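Local structure of Two-component sensor histidine kinase (Nostoc sp., 6OZB) at residues G113-H118 / E128-R133. The protein probably acts as a light-sensing histidine kinase of the phytochrome family, its GAF domain holding a bilin chromophore, here phycoerythrobilin. The protein carries 1 engineered substitution. Numbering follows the deposited sequence.
Sequences GQSPVH and EDICYR. With PEB (phycoerythrobilin), chain F.
Q114 meets R133 where the guanidinium grips a propionate of the phycoerythrobilin. R133 NH1 and NH2 each donate to one carboxylate oxygen, NH2 reaching PEB O1B at 2.7 Å and NH1 reaching PEB O2B at 2.9 Å, a two-pronged pairing. R133 NH2 also donates a hydrogen bond to Q114 OE1 (3.1 Å), entering from above the amide plane, which stands 76° from the guanidinium. One water bridges the pair, donating to OE1 and accepting from NE of R133, while S103 holds NE2 of Q114 and so helps fix the amide. The R133 chain runs extended from CG to NE, which brings NE within reach of this water. A leucine in place of R133 would probably leave the propionate without its two guanidinium hydrogen bonds and Q114 OE1 without that donor.

The backbones of Q114 and C131 exchange two hydrogen bonds, with Q114 N 3.0 Å from C131 O. At the neighbouring non-hydrogen-bonded pair, G113 lays its CA over one face of the Y132 ring, offset toward its CD2-CE2 rim and 3.6 Å from the centroid, in a CH-pi contact. I130 packs with CG2 on G113 and with CG1 on S115 CB, and P116 CD rests against E128 CB at 3.7 Å. Strand 131-134 thus pairs antiparallel with 111-115 at one margin of the GAF-domain sheet, placing R133 in the bilin pocket as a propionate-binding arginine.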
loop_
_atom_site.group_PDB
_atom_site.type_symbol
_atom_site.label_atom_id
_atom_site.label_comp_id
_atom_site.label_asym_id
_atom_site.label_seq_id
_atom_site.Cartn_x
_atom_site.Cartn_y
_atom_site.Cartn_z
ATOM N N GLY C 113 -3.490 -6.844 -2.913
ATOM C CA GLY C 113 -2.374 -6.384 -3.695
ATOM C C GLY C 113 -2.585 -6.796 -5.126
ATOM O O GLY C 113 -2.871 -7.965 -5.393
ATOM N N GLN C 114 -2.393 -5.864 -6.049
ATOM C CA GLN C 114 -2.693 -6.142 -7.438
ATOM C C GLN C 114 -1.545 -5.746 -8.314
ATOM O O GLN C 114 -0.888 -4.708 -8.117
ATOM C CB GLN C 114 -3.989 -5.442 -7.838
ATOM C CG GLN C 114 -5.191 -6.137 -7.168
ATOM C CD GLN C 114 -6.535 -5.641 -7.640
ATOM O OE1 GLN C 114 -6.780 -4.435 -7.749
ATOM N NE2 GLN C 114 -7.423 -6.587 -7.955
ATOM N N SER C 115 -1.282 -6.617 -9.275
ATOM C CA SER C 115 -0.153 -6.450 -10.175
ATOM C C SER C 115 -0.641 -6.739 -11.576
ATOM O O SER C 115 -1.035 -7.862 -11.856
ATOM C CB SER C 115 0.994 -7.389 -9.793
ATOM O OG SER C 115 2.027 -7.336 -10.737
ATOM N N PRO C 116 -0.692 -5.718 -12.440
ATOM C CA PRO C 116 -1.017 -5.963 -13.839
ATOM C C PRO C 116 0.156 -6.601 -14.539
ATOM O O PRO C 116 1.294 -6.443 -14.079
ATOM C CB PRO C 116 -1.258 -4.556 -14.409
ATOM C CG PRO C 116 -1.355 -3.657 -13.236
ATOM C CD PRO C 116 -0.530 -4.278 -12.182
ATOM N N VAL C 117 -0.117 -7.307 -15.630
ATOM C CA VAL C 117 0.931 -7.775 -16.522
ATOM C C VAL C 117 1.170 -6.647 -17.517
ATOM O O VAL C 117 2.306 -6.334 -17.882
ATOM C CB VAL C 117 0.540 -9.059 -17.247
ATOM C CG1 VAL C 117 1.645 -9.478 -18.206
ATOM C CG2 VAL C 117 0.282 -10.153 -16.242
ATOM N N HIS C 118 0.057 -6.047 -17.932
ATOM C CA HIS C 118 0.005 -4.949 -18.893
ATOM C C HIS C 118 -1.292 -4.215 -18.544
ATOM O O HIS C 118 -2.327 -4.858 -18.373
ATOM C CB HIS C 118 0.079 -5.499 -20.325
ATOM C CG HIS C 118 1.476 -5.828 -20.760
ATOM N ND1 HIS C 118 2.577 -5.145 -20.290
ATOM C CD2 HIS C 118 1.957 -6.800 -21.571
ATOM C CE1 HIS C 118 3.673 -5.657 -20.822
ATOM N NE2 HIS C 118 3.324 -6.663 -21.602
ATOM N N GLU C 128 4.085 -3.987 -13.703
ATOM C CA GLU C 128 4.210 -3.202 -12.473
ATOM C C GLU C 128 4.785 -3.982 -11.279
ATOM O O GLU C 128 5.182 -5.142 -11.397
ATOM C CB GLU C 128 2.830 -2.672 -12.073
ATOM C CG GLU C 128 2.149 -1.774 -13.103
ATOM C CD GLU C 128 2.956 -0.550 -13.459
ATOM O OE1 GLU C 128 3.516 0.085 -12.541
ATOM O OE2 GLU C 128 3.020 -0.215 -14.662
ATOM N N ASP C 129 4.788 -3.318 -10.123
ATOM C CA ASP C 129 5.106 -3.936 -8.840
ATOM C C ASP C 129 3.766 -4.136 -8.159
ATOM O O ASP C 129 2.759 -3.601 -8.625
ATOM C CB ASP C 129 5.999 -3.056 -7.964
ATOM C CG ASP C 129 7.326 -2.748 -8.601
ATOM O OD1 ASP C 129 7.780 -3.541 -9.448
ATOM O OD2 ASP C 129 7.914 -1.703 -8.250
ATOM N N ILE C 130 3.742 -4.864 -7.049
ATOM C CA ILE C 130 2.476 -5.152 -6.391
ATOM C C ILE C 130 2.129 -3.983 -5.493
ATOM O O ILE C 130 2.926 -3.585 -4.649
ATOM C CB ILE C 130 2.530 -6.433 -5.559
ATOM C CG1 ILE C 130 2.952 -7.611 -6.432
ATOM C CG2 ILE C 130 1.166 -6.709 -4.939
ATOM C CD1 ILE C 130 3.389 -8.821 -5.644
ATOM N N CYS C 131 0.929 -3.437 -5.705
ATOM C CA CYS C 131 0.418 -2.267 -4.982
ATOM C C CYS C 131 -0.778 -2.672 -4.103
ATOM O O CYS C 131 -1.746 -3.266 -4.605
ATOM C CB CYS C 131 0.022 -1.172 -5.977
ATOM S SG CYS C 131 -0.625 0.362 -5.249
ATOM N N TYR C 132 -0.715 -2.377 -2.802
ATOM C CA TYR C 132 -1.769 -2.803 -1.885
ATOM C C TYR C 132 -2.758 -1.669 -1.539
ATOM O O TYR C 132 -2.376 -0.534 -1.311
ATOM C CB TYR C 132 -1.169 -3.372 -0.577
ATOM C CG TYR C 132 -0.563 -4.758 -0.755
ATOM C CD1 TYR C 132 0.740 -4.914 -1.224
ATOM C CD2 TYR C 132 -1.291 -5.885 -0.494
ATOM C CE1 TYR C 132 1.275 -6.164 -1.422
ATOM C CE2 TYR C 132 -0.759 -7.145 -0.690
ATOM C CZ TYR C 132 0.527 -7.272 -1.154
ATOM O OH TYR C 132 1.057 -8.539 -1.349
ATOM N N ARG C 133 -4.035 -2.042 -1.467
ATOM C CA ARG C 133 -5.120 -1.119 -1.146
ATOM C C ARG C 133 -6.142 -1.856 -0.291
ATOM O O ARG C 133 -6.115 -3.073 -0.234
ATOM C CB ARG C 133 -5.784 -0.596 -2.423
ATOM C CG ARG C 133 -6.415 -1.702 -3.275
ATOM C CD ARG C 133 -7.278 -1.142 -4.410
ATOM N NE ARG C 133 -7.762 -2.222 -5.288
ATOM C CZ ARG C 133 -8.818 -3.008 -5.041
ATOM N NH1 ARG C 133 -9.527 -2.863 -3.931
ATOM N NH2 ARG C 133 -9.171 -3.955 -5.915
HETATM C CHC PEB F . -14.575 -14.799 -6.368
HETATM N NC PEB F . -14.372 -12.310 -5.974
HETATM C C1C PEB F . -13.545 -11.273 -6.278
HETATM C C2C PEB F . -12.479 -11.728 -7.012
HETATM C C3C PEB F . -12.639 -13.086 -7.185
HETATM C C4C PEB F . -13.839 -13.439 -6.528
HETATM C CMC PEB F . -11.643 -13.909 -7.982
HETATM C CAC PEB F . -11.332 -10.791 -7.521
HETATM C CBC PEB F . -10.392 -10.418 -6.387
HETATM C CGC PEB F . -9.454 -11.571 -6.141
HETATM O O1C PEB F . -8.732 -11.974 -7.097
HETATM O O2C PEB F . -9.378 -12.120 -5.001
HETATM N ND PEB F . -12.655 -16.120 -5.677
HETATM C C1D PEB F . -13.745 -15.933 -6.722
HETATM C C2D PEB F . -14.524 -17.157 -6.603
HETATM C C3D PEB F . -14.030 -17.981 -5.615
HETATM C C4D PEB F . -12.872 -17.434 -5.011
HETATM C CMD PEB F . -15.820 -17.412 -7.420
HETATM C CAD PEB F . -14.723 -19.279 -5.163
HETATM C CBD PEB F . -13.955 -20.386 -4.921
HETATM O OD PEB F . -12.170 -17.912 -4.132
HETATM N NA PEB F . -18.669 -11.007 -3.681
HETATM C C1A PEB F . -19.745 -11.839 -3.269
HETATM C C2A PEB F . -20.977 -10.997 -3.064
HETATM C C3A PEB F . -20.603 -9.563 -3.404
HETATM C C4A PEB F . -19.112 -9.633 -3.790
HETATM C CMA PEB F . -22.197 -11.516 -3.888
HETATM C CBA PEB F . -22.213 -8.366 -1.795
HETATM O OA PEB F . -19.658 -13.048 -3.133
HETATM C CHA PEB F . -18.377 -8.519 -4.072
HETATM C CAA PEB F . -20.770 -8.494 -2.319
HETATM N NB PEB F . -16.139 -9.721 -5.005
HETATM C C1B PEB F . -16.923 -8.574 -4.530
HETATM C C2B PEB F . -16.131 -7.367 -4.559
HETATM C C3B PEB F . -14.834 -7.733 -5.041
HETATM C C4B PEB F . -14.801 -9.209 -5.342
HETATM C CHB PEB F . -13.674 -9.811 -5.844
HETATM C CMB PEB F . -16.611 -6.010 -4.156
HETATM C CAB PEB F . -13.658 -6.798 -5.233
HETATM C CBB PEB F . -12.753 -6.897 -4.025
HETATM C CGB PEB F . -11.699 -5.806 -4.227
HETATM O O1B PEB F . -10.902 -5.923 -5.205
HETATM O O2B PEB F . -11.661 -4.815 -3.459
HETATM O O HOH W 1 -5.708 -1.908 -7.496
#